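Local atomic coordinates of CmeC (Campylobacter jejuni, PDB entry 4MT4), a protein that forms a trimeric outer membrane channel of the outer membrane factor family, and probably serves as the exit duct for compounds in efflux. Residues C1-N13 and L282-T294. Sequence-based numbering, arbitrary orientation.
With 3PK ((2S)-1-(pentanoyloxy)propan-2-yl hexanoate), chain S.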
# COMPACT_ATOMS: atom_id res chain seq x y z
N CYS B 1 -4.93 39.52 -11.57
CA CYS B 1 -6.01 38.54 -11.68
C CYS B 1 -5.50 37.13 -11.38
O CYS B 1 -6.26 36.17 -11.44
CB CYS B 1 -6.64 38.58 -13.07
SG CYS B 1 -7.21 40.21 -13.57
N SER B 2 -4.22 37.03 -11.05
CA SER B 2 -3.59 35.76 -10.72
C SER B 2 -2.22 35.97 -10.08
O SER B 2 -1.43 36.78 -10.54
CB SER B 2 -3.44 34.88 -11.97
OG SER B 2 -2.83 33.65 -11.65
N LEU B 3 -1.96 35.22 -9.00
CA LEU B 3 -0.66 35.26 -8.34
C LEU B 3 0.08 33.94 -8.51
O LEU B 3 1.07 33.67 -7.84
CB LEU B 3 -0.83 35.58 -6.85
CG LEU B 3 -1.56 36.89 -6.54
CD1 LEU B 3 -1.60 37.13 -5.04
CD2 LEU B 3 -0.90 38.06 -7.25
N SER B 4 -0.43 33.11 -9.42
CA SER B 4 0.22 31.84 -9.73
C SER B 4 1.54 32.07 -10.46
O SER B 4 1.59 32.81 -11.44
CB SER B 4 -0.70 30.96 -10.58
OG SER B 4 -1.78 30.47 -9.81
N PRO B 5 2.61 31.44 -9.96
CA PRO B 5 3.93 31.60 -10.57
C PRO B 5 4.01 30.91 -11.93
O PRO B 5 3.20 30.02 -12.20
CB PRO B 5 4.86 30.93 -9.56
CG PRO B 5 4.01 29.89 -8.91
CD PRO B 5 2.63 30.50 -8.82
N ASN B 6 4.96 31.32 -12.76
CA ASN B 6 5.19 30.66 -14.04
C ASN B 6 5.66 29.22 -13.83
O ASN B 6 6.60 28.98 -13.07
CB ASN B 6 6.21 31.43 -14.88
CG ASN B 6 5.68 32.77 -15.35
OD1 ASN B 6 4.47 32.98 -15.42
ND2 ASN B 6 6.59 33.69 -15.68
N LEU B 7 5.01 28.28 -14.50
CA LEU B 7 5.38 26.88 -14.39
C LEU B 7 6.51 26.55 -15.35
O LEU B 7 6.34 26.58 -16.57
CB LEU B 7 4.18 25.98 -14.65
CG LEU B 7 4.39 24.49 -14.35
CD1 LEU B 7 4.76 24.28 -12.89
CD2 LEU B 7 3.15 23.70 -14.71
N ASN B 8 7.68 26.24 -14.79
CA ASN B 8 8.87 25.98 -15.59
C ASN B 8 9.33 24.53 -15.50
O ASN B 8 10.18 24.19 -14.67
CB ASN B 8 10.01 26.91 -15.17
CG ASN B 8 9.66 28.37 -15.38
OD1 ASN B 8 9.73 29.18 -14.46
ND2 ASN B 8 9.28 28.72 -16.61
N ILE B 9 8.78 23.68 -16.36
CA ILE B 9 9.20 22.29 -16.43
C ILE B 9 10.42 22.16 -17.34
O ILE B 9 10.34 22.45 -18.53
CB ILE B 9 8.08 21.38 -16.95
CG1 ILE B 9 6.84 21.51 -16.08
CG2 ILE B 9 8.55 19.93 -17.00
CD1 ILE B 9 5.63 22.03 -16.82
N PRO B 10 11.56 21.74 -16.77
CA PRO B 10 12.78 21.54 -17.56
C PRO B 10 12.60 20.44 -18.60
O PRO B 10 11.88 19.48 -18.37
CB PRO B 10 13.81 21.13 -16.50
CG PRO B 10 13.00 20.56 -15.39
CD PRO B 10 11.74 21.37 -15.36
N GLU B 11 13.26 20.60 -19.75
CA GLU B 11 13.13 19.65 -20.84
C GLU B 11 13.75 18.30 -20.50
O GLU B 11 14.77 18.23 -19.82
CB GLU B 11 13.77 20.20 -22.11
CG GLU B 11 13.10 21.44 -22.68
CD GLU B 11 13.64 21.80 -24.04
OE1 GLU B 11 13.83 20.88 -24.87
OE2 GLU B 11 13.88 23.00 -24.29
N ALA B 12 13.12 17.24 -20.99
CA ALA B 12 13.69 15.90 -20.90
C ALA B 12 14.63 15.67 -22.08
O ALA B 12 14.18 15.57 -23.22
CB ALA B 12 12.60 14.85 -20.86
N ASN B 13 15.92 15.60 -21.79
CA ASN B 13 16.93 15.45 -22.83
C ASN B 13 17.48 14.03 -22.89
O ASN B 13 18.07 13.54 -21.93
CB ASN B 13 18.07 16.44 -22.62
CG ASN B 13 17.61 17.88 -22.71
OD1 ASN B 13 17.89 18.70 -21.83
ND2 ASN B 13 16.88 18.21 -23.78
N LEU B 282 1.01 18.52 -11.23
CA LEU B 282 2.03 19.52 -10.91
C LEU B 282 1.51 20.94 -11.16
O LEU B 282 1.72 21.83 -10.34
CB LEU B 282 3.30 19.27 -11.73
CG LEU B 282 4.40 20.33 -11.64
CD1 LEU B 282 4.84 20.55 -10.20
CD2 LEU B 282 5.58 19.95 -12.52
N THR B 283 0.83 21.14 -12.29
CA THR B 283 0.24 22.44 -12.60
C THR B 283 -0.89 22.75 -11.63
O THR B 283 -1.18 23.91 -11.34
CB THR B 283 -0.33 22.51 -14.03
OG1 THR B 283 -1.74 22.24 -14.00
CG2 THR B 283 0.35 21.50 -14.93
N GLN B 284 -1.54 21.70 -11.14
CA GLN B 284 -2.61 21.84 -10.17
C GLN B 284 -2.09 22.47 -8.88
O GLN B 284 -2.68 23.42 -8.36
CB GLN B 284 -3.25 20.49 -9.87
CG GLN B 284 -4.29 20.53 -8.76
CD GLN B 284 -4.90 19.17 -8.49
OE1 GLN B 284 -4.26 18.13 -8.66
NE2 GLN B 284 -6.16 19.17 -8.07
N GLN B 285 -0.98 21.94 -8.39
CA GLN B 285 -0.35 22.46 -7.18
C GLN B 285 0.23 23.85 -7.41
O GLN B 285 0.27 24.67 -6.50
CB GLN B 285 0.75 21.51 -6.69
CG GLN B 285 0.24 20.14 -6.27
CD GLN B 285 -0.74 20.22 -5.12
OE1 GLN B 285 -0.53 20.96 -4.16
NE2 GLN B 285 -1.83 19.46 -5.21
N ASN B 286 0.66 24.11 -8.64
CA ASN B 286 1.21 25.41 -9.00
C ASN B 286 0.14 26.50 -8.94
O ASN B 286 0.42 27.62 -8.52
CB ASN B 286 1.83 25.35 -10.40
CG ASN B 286 2.47 26.66 -10.81
OD1 ASN B 286 3.53 27.03 -10.31
ND2 ASN B 286 1.82 27.37 -11.73
N TYR B 287 -1.07 26.15 -9.35
CA TYR B 287 -2.20 27.07 -9.28
C TYR B 287 -2.59 27.35 -7.84
O TYR B 287 -3.03 28.45 -7.50
CB TYR B 287 -3.40 26.51 -10.06
CG TYR B 287 -3.32 26.71 -11.55
CD1 TYR B 287 -3.00 27.96 -12.09
CD2 TYR B 287 -3.56 25.66 -12.43
CE1 TYR B 287 -2.93 28.15 -13.46
CE2 TYR B 287 -3.48 25.84 -13.80
CZ TYR B 287 -3.17 27.09 -14.31
OH TYR B 287 -3.10 27.26 -15.67
N LEU B 288 -2.44 26.34 -6.99
CA LEU B 288 -2.79 26.46 -5.58
C LEU B 288 -1.80 27.34 -4.82
O LEU B 288 -2.11 27.84 -3.74
CB LEU B 288 -2.88 25.08 -4.93
CG LEU B 288 -4.05 24.22 -5.40
CD1 LEU B 288 -4.05 22.87 -4.69
CD2 LEU B 288 -5.37 24.95 -5.18
N VAL B 289 -0.61 27.51 -5.39
CA VAL B 289 0.36 28.44 -4.83
C VAL B 289 -0.17 29.86 -4.96
O VAL B 289 -0.09 30.66 -4.03
CB VAL B 289 1.73 28.32 -5.53
CG1 VAL B 289 2.66 29.44 -5.08
CG2 VAL B 289 2.36 26.96 -5.25
N GLY B 290 -0.75 30.15 -6.12
CA GLY B 290 -1.35 31.45 -6.37
C GLY B 290 -2.51 31.73 -5.43
O GLY B 290 -2.64 32.84 -4.92
N VAL B 291 -3.35 30.72 -5.22
CA VAL B 291 -4.48 30.83 -4.30
C VAL B 291 -4.02 31.19 -2.89
O VAL B 291 -4.63 32.03 -2.23
CB VAL B 291 -5.29 29.51 -4.25
CG1 VAL B 291 -6.38 29.59 -3.19
CG2 VAL B 291 -5.88 29.19 -5.61
N ALA B 292 -2.94 30.56 -2.46
CA ALA B 292 -2.41 30.78 -1.12
C ALA B 292 -1.83 32.18 -0.97
O ALA B 292 -1.89 32.77 0.11
CB ALA B 292 -1.35 29.73 -0.80
N ARG B 293 -1.28 32.72 -2.05
CA ARG B 293 -0.64 34.03 -2.01
C ARG B 293 -1.65 35.17 -2.02
O ARG B 293 -1.32 36.30 -1.66
CB ARG B 293 0.33 34.19 -3.19
CG ARG B 293 1.54 33.26 -3.11
CD ARG B 293 2.77 33.84 -3.80
NE ARG B 293 2.73 33.71 -5.25
CZ ARG B 293 3.77 33.31 -5.99
NH1 ARG B 293 4.92 33.01 -5.41
NH2 ARG B 293 3.65 33.22 -7.31
N THR B 294 -2.88 34.88 -2.42
CA THR B 294 -3.93 35.89 -2.46
C THR B 294 -4.37 36.31 -1.05
O THR B 294 -5.03 37.33 -0.87
CB THR B 294 -5.18 35.41 -3.22
OG1 THR B 294 -5.69 34.21 -2.61
CG2 THR B 294 -4.84 35.13 -4.68
CA1 3PK S . -12.57 41.65 -11.25
OA1 3PK S . -13.70 41.22 -11.33
CA2 3PK S . -12.44 43.03 -10.76
CA3 3PK S . -13.60 43.93 -10.99
CA4 3PK S . -13.52 45.25 -10.33
CA5 3PK S . -14.24 45.46 -9.04
CB1 3PK S . -9.23 43.46 -12.25
OB1 3PK S . -8.71 43.84 -13.27
CB2 3PK S . -10.71 43.35 -12.24
CG1 3PK S . -10.47 40.73 -11.85
OG1 3PK S . -11.68 41.26 -12.20
CG2 3PK S . -9.34 41.34 -12.55
OG2 3PK S . -8.74 42.31 -11.83
CG3 3PK S . -8.31 40.31 -12.95
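Extended from Ser4 onward, residues 1-13 run antiparallel to helix 273-293 and come closest where the CA atoms of Ser4 and Gly290 lie 3.7 Å apart, an approach permitted by the bare backbone of the glycine. Just beyond, Arg293 extends alongside the chain and takes the carbonyl of Leu3 side-on: NH2 donates to Leu3 O at 2.7 Å and NE to the same O at 3.1 Å, with that oxygen almost in the guanidinium plane. A bend at chi3 (-79°) turns the guanidinium toward this carbonyl, while CG1 of Val289 sits over one face. The Leu3 side chain lies against Arg293 and Thr294, its CD1 3.8 Å from Thr294 CG2. Two turns before Arg293, Asn286, with CG anti to its own N (chi1 -178°), sends ND2 to Pro5 O at 3.0 Å along a nearly straight bond (165°); its OD1 accepts from Lys351 of helix 339-405. The Pro5 ring lies on Asn286 OD1 and Val289, CD 3.9 Å from Val289 CG1, with Arg293 NH2 beside it. Ser4 OG lies at the edge of the Tyr287 ring but bonds to Asp132 of helix 129-195, as does Ser2 OG. Farther along, Leu7 spreads its two methyls over the helix face, CD2 on Thr283 CG2 (3.6 Å) and CD1 toward Asn286 and Leu282. Cys1, covalently joined through SG to the lipid-like 3PK, carries the acyl chains that would enter the membrane. The carbonyls of Leu3 and Pro5 are thus each satisfied by helix side chains, which would fix the chain just behind its lipidated cysteine.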